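Local coordinates for protein aldehyde dehydrogenase (Burkholderia cenocepacia, PDB 4O6R) that probably oxidises aldehydes with NAD(P)+ as the electron acceptor, as aldehyde dehydrogenases do, and binds adenosine monophosphate in the crystal, at residues K259-F265 with G292-H298; R339-V344 with E389-F395; V346-Q350 with T383-A387. One frame throughout, in Å; residues are numbered along the deposited sequence. Where two conformers were deposited one is given.

How the contacts relate
All three contacts lie on the same side of the chain's centre. Contact 1 comes first along the sequence and pairs two neighbouring strands, 261-264 and 294-298, of a seven-stranded sheet. Contacts 2 and 3 follow; both use helix 334-349, and their centres are about 10 Å apart. Contact 3 sits within the chain span that contact 2 closes. The helix packs on the loop leading into strand 395-401 in contact 2 and on the short helix 385-388 in contact 3. The centre of contact 1 is about 17 Å from that of contact 2 and about 16 Å from that of contact 3. Lys-259, bonded to the carbonyls of Glu-389 and Val-386, joins the strand pair to the segment carrying helix 334-349.

Contact 1: K259-F265 with G292-H298; sequences KGANIVF and GSRLVLH
Arg-294 reaches across to the carbonyl of Lys-259 and grips its O side-on with two nitrogens, NE at 2.8 Å and NH2 at 2.9 Å. The NH2 bond runs almost straight out from the carbonyl, whereas NE comes in from above its plane; O itself stays close to the plane of the guanidinium. A bend at chi3 (-69°) folds the arginine back onto this oxygen and lays one guanidinium face over Ala-261 CB. NH1 and NH2 also donate to the carbonyls of Ile-410 and Ala-411, at the end of helix 404-411, so three backbone carbonyls bind the buried guanidinium.

The Lys-259 side chain crosses that of Arg-294, its CG 3.6 Å from Arg-294 NE. With CG anti to the backbone N (chi1 -170°) and a bend at chi2, the lysine carries its CD past Ser-293 OG and its NZ to the carbonyl of Glu-389. A water links NZ with Ser-293 O.

Behind these groups the backbones are hydrogen-bonded in parallel register, from Gly-260 O with Arg-294 N to Val-264 O with His-298 N. Val-264 and Leu-297 lie side by side on the face shared with Asn-262 and Leu-295, and Leu-297 CD2 is 3.7 Å from Val-264 CB. Ile-263 packs by CG1 against Val-296 CB on the face of Ala-261 and Arg-294. Asn-262 OD1 accepts from Trp-423 NE1, and a water joins its ND2 to Gly-292 O.

Strands 261-264 and 294-298 run parallel, 19° apart, with helix 270-282 between them in sequence. They form a beta-alpha-beta crossover in the seven-stranded sheet, the open alpha/beta architecture characteristic of the catalytic domain of aldehyde dehydrogenases.

Contact 2: R339-V344 with E389-F395; sequences RVLSYV and EEVFGPF
Tyr-343 and Glu-389 make the direct polar link: the tyrosine OH donates to OE1 at 2.6 Å, using the oxygen's anti lone pair, the one turned away from OE2. OE1 lies at the ring edge, and ring and carboxylate planes stand 78° apart. The same OE1 forms a salt bridge with Arg-385 NH2.

A water provides a second polar connection, accepting from Arg-339 NH1 and donating to Tyr-343 OH and to Glu-390 O, the last at 2.7 Å. Arg-339 reaches forward one turn along its helix: Tyr-343 CE2 lies over one face of its guanidinium, toward the rim, and NH2 makes a weak bond to the hydroxyl.

The apolar contacts centre on Val-391. A chi1 of 178° turns both methyls to the helix, CG2 over one face of the Tyr-343 ring as a CH-pi contact, 4.0 Å from the centroid, and CG1 onto Val-340 CG2 at 4.1 Å. Val-344 CG2 touches the Phe-395 ring edge at CE2, 3.9 Å away.

Helix 334-349 thus packs on the loop between helix 385-388 and strand 395-401, where the Glu-390 side chain comes within about 9 Å of the bound AMP. Bonds hold the tyrosine hydroxyl in place while a methyl packs against one ring face. Arg-385 would probably stabilise the Glu-389 carboxylate in its charged form, with OE1 shared between phenol and arginine.

Contact 3: V346-Q350 with T383-A387; sequences VAREQ and TDRVA
The side-chain amide of Gln-350 and the guanidinium of Arg-385 are turned 80° against each other, and the two side chains cross at about a right angle. Arg-385 N lies in the plane of the amide at its oxygen edge, while Arg-385 CG packs 3.5 Å from Gln-350 OE1 and 3.9 Å from NE2. Val-346 CG2 approaches the guanidinium obliquely, 3.6 Å from Arg-385 NH1, and Val-346 CG1 rests on the aliphatic part of the arginine at CB and CD.

The direct hydrogen bond runs from Arg-385 N to Gln-350 OE1, 2.8 Å long with an angle of 155° at the hydrogen. Gln-350 reaches it with a chain extended beyond CG (chi2 -154°). OE1 accepts a second hydrogen bond, from a water that in turn accepts from Val-386 N, and another water donates to both Gln-350 O and Asp-384 OD1. Deeper in, Ala-347 CB meets Val-386 CG1 at 4.0 Å.

The C-terminal end of helix 334-349 here meets the short segment before strand 395-401. Asp-384 OD2 accepts from His-381 N and the Arg-385 guanidinium has Glu-389, so both charged ends find their main partners elsewhere. Across the contact a neutral amide does the binding: directly or through water, Gln-350 OE1 serves the successive N-H groups of Arg-385 and Val-386, while the arginine side chain adds its hydrocarbon part and the touch of NH1 on Val-346.

Contact 1: K259-F265 with G292-H298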
# COMPACT_ATOMS: atom_id res chain seq x y z
N LYS A 259 7.10 18.47 24.94
CA LYS A 259 6.73 19.70 25.61
C LYS A 259 5.70 20.35 24.68
O LYS A 259 5.97 21.37 24.04
CB LYS A 259 7.94 20.58 25.85
CG LYS A 259 7.68 21.79 26.75
CD LYS A 259 7.64 21.40 28.23
CE LYS A 259 7.17 22.59 29.09
NZ LYS A 259 7.03 22.26 30.53
N GLY A 260 4.54 19.70 24.62
CA GLY A 260 3.53 20.00 23.62
C GLY A 260 2.98 21.42 23.65
O GLY A 260 2.51 21.88 24.70
N ALA A 261 3.06 22.13 22.51
CA ALA A 261 2.36 23.39 22.39
C ALA A 261 0.89 23.15 22.09
O ALA A 261 0.52 22.24 21.31
CB ALA A 261 2.96 24.23 21.28
N ASN A 262 0.05 23.96 22.71
CA ASN A 262 -1.40 23.97 22.48
C ASN A 262 -1.76 25.41 22.17
O ASN A 262 -1.81 26.22 23.08
CB ASN A 262 -2.09 23.45 23.73
CG ASN A 262 -3.60 23.34 23.57
OD1 ASN A 262 -4.12 23.42 22.46
ND2 ASN A 262 -4.29 23.16 24.69
N ILE A 263 -1.88 25.75 20.88
CA ILE A 263 -1.91 27.12 20.42
C ILE A 263 -3.37 27.54 20.18
O ILE A 263 -4.11 26.86 19.48
CB ILE A 263 -1.13 27.28 19.09
CG1 ILE A 263 0.27 26.70 19.18
CG2 ILE A 263 -1.07 28.75 18.67
CD1 ILE A 263 0.98 26.51 17.85
N VAL A 264 -3.77 28.66 20.77
CA VAL A 264 -5.11 29.16 20.61
C VAL A 264 -5.06 30.49 19.86
O VAL A 264 -4.57 31.52 20.36
CB VAL A 264 -5.82 29.31 21.97
CG1 VAL A 264 -7.25 29.79 21.82
CG2 VAL A 264 -5.76 27.98 22.71
N PHE A 265 -5.61 30.47 18.66
CA PHE A 265 -5.70 31.65 17.83
C PHE A 265 -6.92 32.50 18.17
O PHE A 265 -7.84 32.07 18.87
CB PHE A 265 -5.69 31.25 16.35
CG PHE A 265 -4.34 30.84 15.86
CD1 PHE A 265 -3.44 31.78 15.41
CD2 PHE A 265 -3.96 29.51 15.90
CE1 PHE A 265 -2.17 31.39 14.99
CE2 PHE A 265 -2.71 29.11 15.46
CZ PHE A 265 -1.80 30.05 15.01
N GLY A 292 -0.60 18.82 26.75
CA GLY A 292 -0.54 20.19 26.28
C GLY A 292 0.08 21.09 27.34
O GLY A 292 -0.63 21.91 27.96
N SER A 293 1.39 20.97 27.54
CA SER A 293 2.05 21.66 28.67
C SER A 293 2.46 23.11 28.41
O SER A 293 2.90 23.80 29.35
CB SER A 293 3.28 20.87 29.14
OG SER A 293 4.16 20.56 28.05
N ARG A 294 2.36 23.55 27.17
CA ARG A 294 2.54 24.93 26.83
C ARG A 294 1.30 25.45 26.17
O ARG A 294 0.97 25.04 25.06
CB ARG A 294 3.74 25.14 25.88
CG ARG A 294 5.06 24.74 26.52
CD ARG A 294 6.25 25.04 25.60
NE ARG A 294 6.25 24.15 24.44
CZ ARG A 294 6.57 24.52 23.19
NH1 ARG A 294 7.00 25.76 22.91
NH2 ARG A 294 6.46 23.63 22.21
N LEU A 295 0.64 26.40 26.84
CA LEU A 295 -0.57 26.98 26.31
C LEU A 295 -0.15 28.29 25.71
O LEU A 295 0.38 29.16 26.40
CB LEU A 295 -1.59 27.13 27.42
CG LEU A 295 -2.93 27.70 27.07
CD1 LEU A 295 -3.68 26.74 26.18
CD2 LEU A 295 -3.70 28.01 28.34
N VAL A 296 -0.29 28.39 24.39
CA VAL A 296 0.28 29.46 23.62
C VAL A 296 -0.91 30.28 23.08
O VAL A 296 -1.60 29.83 22.16
CB VAL A 296 1.14 28.93 22.45
CG1 VAL A 296 1.72 30.09 21.66
CG2 VAL A 296 2.26 28.03 22.96
N LEU A 297 -1.15 31.45 23.68
CA LEU A 297 -2.42 32.16 23.48
C LEU A 297 -2.24 33.46 22.72
O LEU A 297 -1.34 34.24 23.04
CB LEU A 297 -3.03 32.52 24.83
CG LEU A 297 -3.33 31.35 25.76
CD1 LEU A 297 -3.81 31.89 27.09
CD2 LEU A 297 -4.39 30.43 25.16
N HIS A 298 -3.10 33.69 21.73
CA HIS A 298 -3.06 34.93 21.01
C HIS A 298 -3.38 36.08 21.97
O HIS A 298 -4.30 35.99 22.77
CB HIS A 298 -4.07 34.94 19.86
CG HIS A 298 -3.86 36.08 18.91
ND1 HIS A 298 -4.35 37.34 19.17
CD2 HIS A 298 -3.15 36.18 17.77
CE1 HIS A 298 -3.98 38.17 18.21
NE2 HIS A 298 -3.26 37.49 17.34
O HOH W 1 4.56 23.37 31.56
O HOH W 2 -3.32 22.80 27.45

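Contact 2: R339-V344 with E389-F395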
# COMPACT_ATOMS: atom_id res chain seq x y z
N ARG A 339 9.47 16.67 42.42
CA ARG A 339 9.96 17.29 41.20
C ARG A 339 8.99 18.41 40.75
O ARG A 339 9.42 19.48 40.35
CB ARG A 339 10.05 16.22 40.14
CG ARG A 339 10.92 16.53 38.96
CD ARG A 339 12.24 15.71 38.96
NE ARG A 339 13.26 16.69 38.61
CZ ARG A 339 13.42 17.20 37.40
NH1 ARG A 339 12.72 16.74 36.36
NH2 ARG A 339 14.32 18.15 37.21
N VAL A 340 7.70 18.17 40.83
CA VAL A 340 6.73 19.16 40.35
C VAL A 340 6.72 20.36 41.30
O VAL A 340 6.70 21.50 40.86
CB VAL A 340 5.33 18.54 40.16
CG1 VAL A 340 4.29 19.61 39.84
CG2 VAL A 340 5.38 17.49 39.05
N LEU A 341 6.78 20.10 42.61
CA LEU A 341 6.82 21.19 43.56
C LEU A 341 8.10 22.02 43.36
O LEU A 341 8.07 23.27 43.41
CB LEU A 341 6.69 20.67 45.00
CG LEU A 341 5.34 20.01 45.32
CD1 LEU A 341 5.29 19.44 46.75
CD2 LEU A 341 4.22 21.00 45.07
N SER A 342 9.22 21.35 43.08
CA SER A 342 10.47 22.06 42.80
C SER A 342 10.33 22.99 41.56
O SER A 342 10.85 24.11 41.57
CB SER A 342 11.60 21.05 42.63
OG SER A 342 12.82 21.69 42.24
N TYR A 343 9.60 22.55 40.53
CA TYR A 343 9.38 23.36 39.34
C TYR A 343 8.48 24.56 39.61
O TYR A 343 8.66 25.60 38.99
CB TYR A 343 8.86 22.55 38.17
CG TYR A 343 9.94 21.89 37.34
CD1 TYR A 343 10.86 22.66 36.64
CD2 TYR A 343 10.06 20.50 37.25
CE1 TYR A 343 11.84 22.09 35.86
CE2 TYR A 343 11.05 19.90 36.48
CZ TYR A 343 11.93 20.72 35.77
OH TYR A 343 12.95 20.22 34.99
N VAL A 344 7.54 24.45 40.56
CA VAL A 344 6.79 25.64 41.00
C VAL A 344 7.75 26.71 41.56
O VAL A 344 7.66 27.88 41.20
CB VAL A 344 5.68 25.31 42.05
CG1 VAL A 344 5.04 26.58 42.59
CG2 VAL A 344 4.64 24.40 41.46
N GLU A 389 11.50 22.63 29.90
CA GLU A 389 11.76 21.33 30.48
C GLU A 389 10.47 20.60 30.78
O GLU A 389 9.48 21.23 31.16
CB GLU A 389 12.59 21.52 31.77
CG GLU A 389 13.91 22.20 31.50
CD GLU A 389 14.73 22.50 32.75
OE1 GLU A 389 14.48 21.89 33.80
OE2 GLU A 389 15.64 23.36 32.67
N GLU A 390 10.48 19.28 30.63
CA GLU A 390 9.28 18.47 30.86
C GLU A 390 9.02 18.42 32.37
O GLU A 390 9.90 18.02 33.15
CB GLU A 390 9.42 17.04 30.25
CG GLU A 390 8.08 16.30 30.08
CD GLU A 390 8.10 15.05 29.18
OE1 GLU A 390 9.22 14.53 28.89
OE2 GLU A 390 6.98 14.56 28.77
N VAL A 391 7.86 18.90 32.80
CA VAL A 391 7.47 18.85 34.22
C VAL A 391 6.65 17.57 34.48
O VAL A 391 6.77 16.92 35.50
CB VAL A 391 6.70 20.13 34.61
CG1 VAL A 391 6.24 20.10 36.06
CG2 VAL A 391 7.58 21.35 34.37
N PHE A 392 5.81 17.19 33.52
CA PHE A 392 5.12 15.87 33.55
C PHE A 392 4.12 15.81 34.70
O PHE A 392 3.87 14.75 35.24
CB PHE A 392 6.12 14.70 33.65
CG PHE A 392 5.64 13.41 33.03
CD1 PHE A 392 5.47 13.31 31.67
CD2 PHE A 392 5.39 12.29 33.80
CE1 PHE A 392 5.05 12.13 31.07
CE2 PHE A 392 4.97 11.09 33.22
CZ PHE A 392 4.79 11.01 31.86
N GLY A 393 3.56 16.96 35.08
CA GLY A 393 2.56 17.03 36.16
C GLY A 393 1.43 17.91 35.67
O GLY A 393 1.46 18.36 34.49
N PRO A 394 0.44 18.19 36.54
CA PRO A 394 -0.74 18.94 36.12
C PRO A 394 -0.38 20.41 36.13
O PRO A 394 -0.82 21.16 36.99
CB PRO A 394 -1.77 18.61 37.21
CG PRO A 394 -0.94 18.39 38.44
CD PRO A 394 0.34 17.73 37.93
N PHE A 395 0.48 20.78 35.19
CA PHE A 395 1.24 22.02 35.27
C PHE A 395 1.35 22.57 33.86
O PHE A 395 1.95 21.97 33.02
CB PHE A 395 2.64 21.69 35.83
CG PHE A 395 3.53 22.87 36.05
CD1 PHE A 395 3.99 23.64 34.98
CD2 PHE A 395 4.00 23.18 37.32
CE1 PHE A 395 4.84 24.71 35.19
CE2 PHE A 395 4.87 24.23 37.53
CZ PHE A 395 5.29 25.01 36.47
O HOH W 3 12.54 17.71 33.66

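Contact 3: V346-Q350 with T383-A387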
# COMPACT_ATOMS: atom_id res chain seq x y z
N VAL A 346 10.96 26.97 40.92
CA VAL A 346 11.72 27.43 39.75
C VAL A 346 10.91 28.48 38.98
O VAL A 346 11.44 29.52 38.60
CB VAL A 346 12.14 26.26 38.82
CG1 VAL A 346 12.77 26.79 37.54
CG2 VAL A 346 13.14 25.35 39.51
N ALA A 347 9.64 28.21 38.75
CA ALA A 347 8.80 29.12 38.00
C ALA A 347 8.78 30.50 38.65
O ALA A 347 8.99 31.51 37.98
CB ALA A 347 7.40 28.57 37.87
N ARG A 348 8.51 30.53 39.96
CA ARG A 348 8.47 31.80 40.69
C ARG A 348 9.85 32.51 40.66
O ARG A 348 9.93 33.73 40.43
CB ARG A 348 8.02 31.59 42.15
CG ARG A 348 6.58 31.11 42.35
CD ARG A 348 6.27 31.07 43.87
NE ARG A 348 5.06 30.28 44.20
CZ ARG A 348 3.83 30.77 44.15
NH1 ARG A 348 3.63 32.03 43.81
NH2 ARG A 348 2.77 30.02 44.44
N GLU A 349 10.92 31.74 40.90
CA GLU A 349 12.31 32.25 40.84
C GLU A 349 12.56 33.01 39.53
O GLU A 349 13.21 34.04 39.49
CB GLU A 349 13.33 31.10 40.95
CG GLU A 349 13.45 30.39 42.29
CD GLU A 349 14.07 28.99 42.19
OE1 GLU A 349 13.79 28.15 43.08
OE2 GLU A 349 14.81 28.69 41.22
N GLN A 350 12.03 32.48 38.43
CA GLN A 350 12.26 33.09 37.12
C GLN A 350 11.19 34.12 36.72
O GLN A 350 11.12 34.54 35.57
CB GLN A 350 12.37 32.01 36.06
CG GLN A 350 13.53 31.06 36.31
CD GLN A 350 14.04 30.40 35.04
OE1 GLN A 350 13.29 29.77 34.30
NE2 GLN A 350 15.34 30.56 34.79
N THR A 383 11.91 30.86 26.73
CA THR A 383 13.16 30.22 27.09
C THR A 383 13.25 29.91 28.58
O THR A 383 14.24 29.30 29.02
CB THR A 383 14.34 31.13 26.74
OG1 THR A 383 14.13 32.40 27.35
CG2 THR A 383 14.43 31.29 25.24
N ASP A 384 12.27 30.32 29.37
CA ASP A 384 12.30 29.98 30.78
C ASP A 384 12.29 28.46 30.99
O ASP A 384 11.76 27.72 30.15
CB ASP A 384 11.14 30.63 31.52
CG ASP A 384 11.27 32.15 31.60
OD1 ASP A 384 12.41 32.71 31.46
OD2 ASP A 384 10.23 32.81 31.82
N ARG A 385 12.86 28.03 32.11
CA ARG A 385 12.93 26.61 32.42
C ARG A 385 11.59 25.88 32.31
O ARG A 385 11.52 24.81 31.69
CB ARG A 385 13.57 26.36 33.79
CG ARG A 385 15.06 26.74 33.86
CD ARG A 385 15.76 26.24 35.13
NE ARG A 385 15.69 24.79 35.23
CZ ARG A 385 15.82 24.06 36.34
NH1 ARG A 385 16.04 24.62 37.52
NH2 ARG A 385 15.72 22.74 36.26
N VAL A 386 10.52 26.44 32.87
CA VAL A 386 9.24 25.72 32.87
C VAL A 386 8.56 25.75 31.52
O VAL A 386 7.56 25.05 31.32
CB VAL A 386 8.25 26.14 33.99
CG1 VAL A 386 8.83 25.86 35.36
CG2 VAL A 386 7.77 27.57 33.84
N ALA A 387 9.08 26.56 30.60
CA ALA A 387 8.65 26.59 29.22
C ALA A 387 9.50 25.68 28.34
O ALA A 387 9.15 25.49 27.19
CB ALA A 387 8.73 28.03 28.69
O HOH W 4 10.74 28.78 34.65
O HOH W 5 12.80 34.65 33.42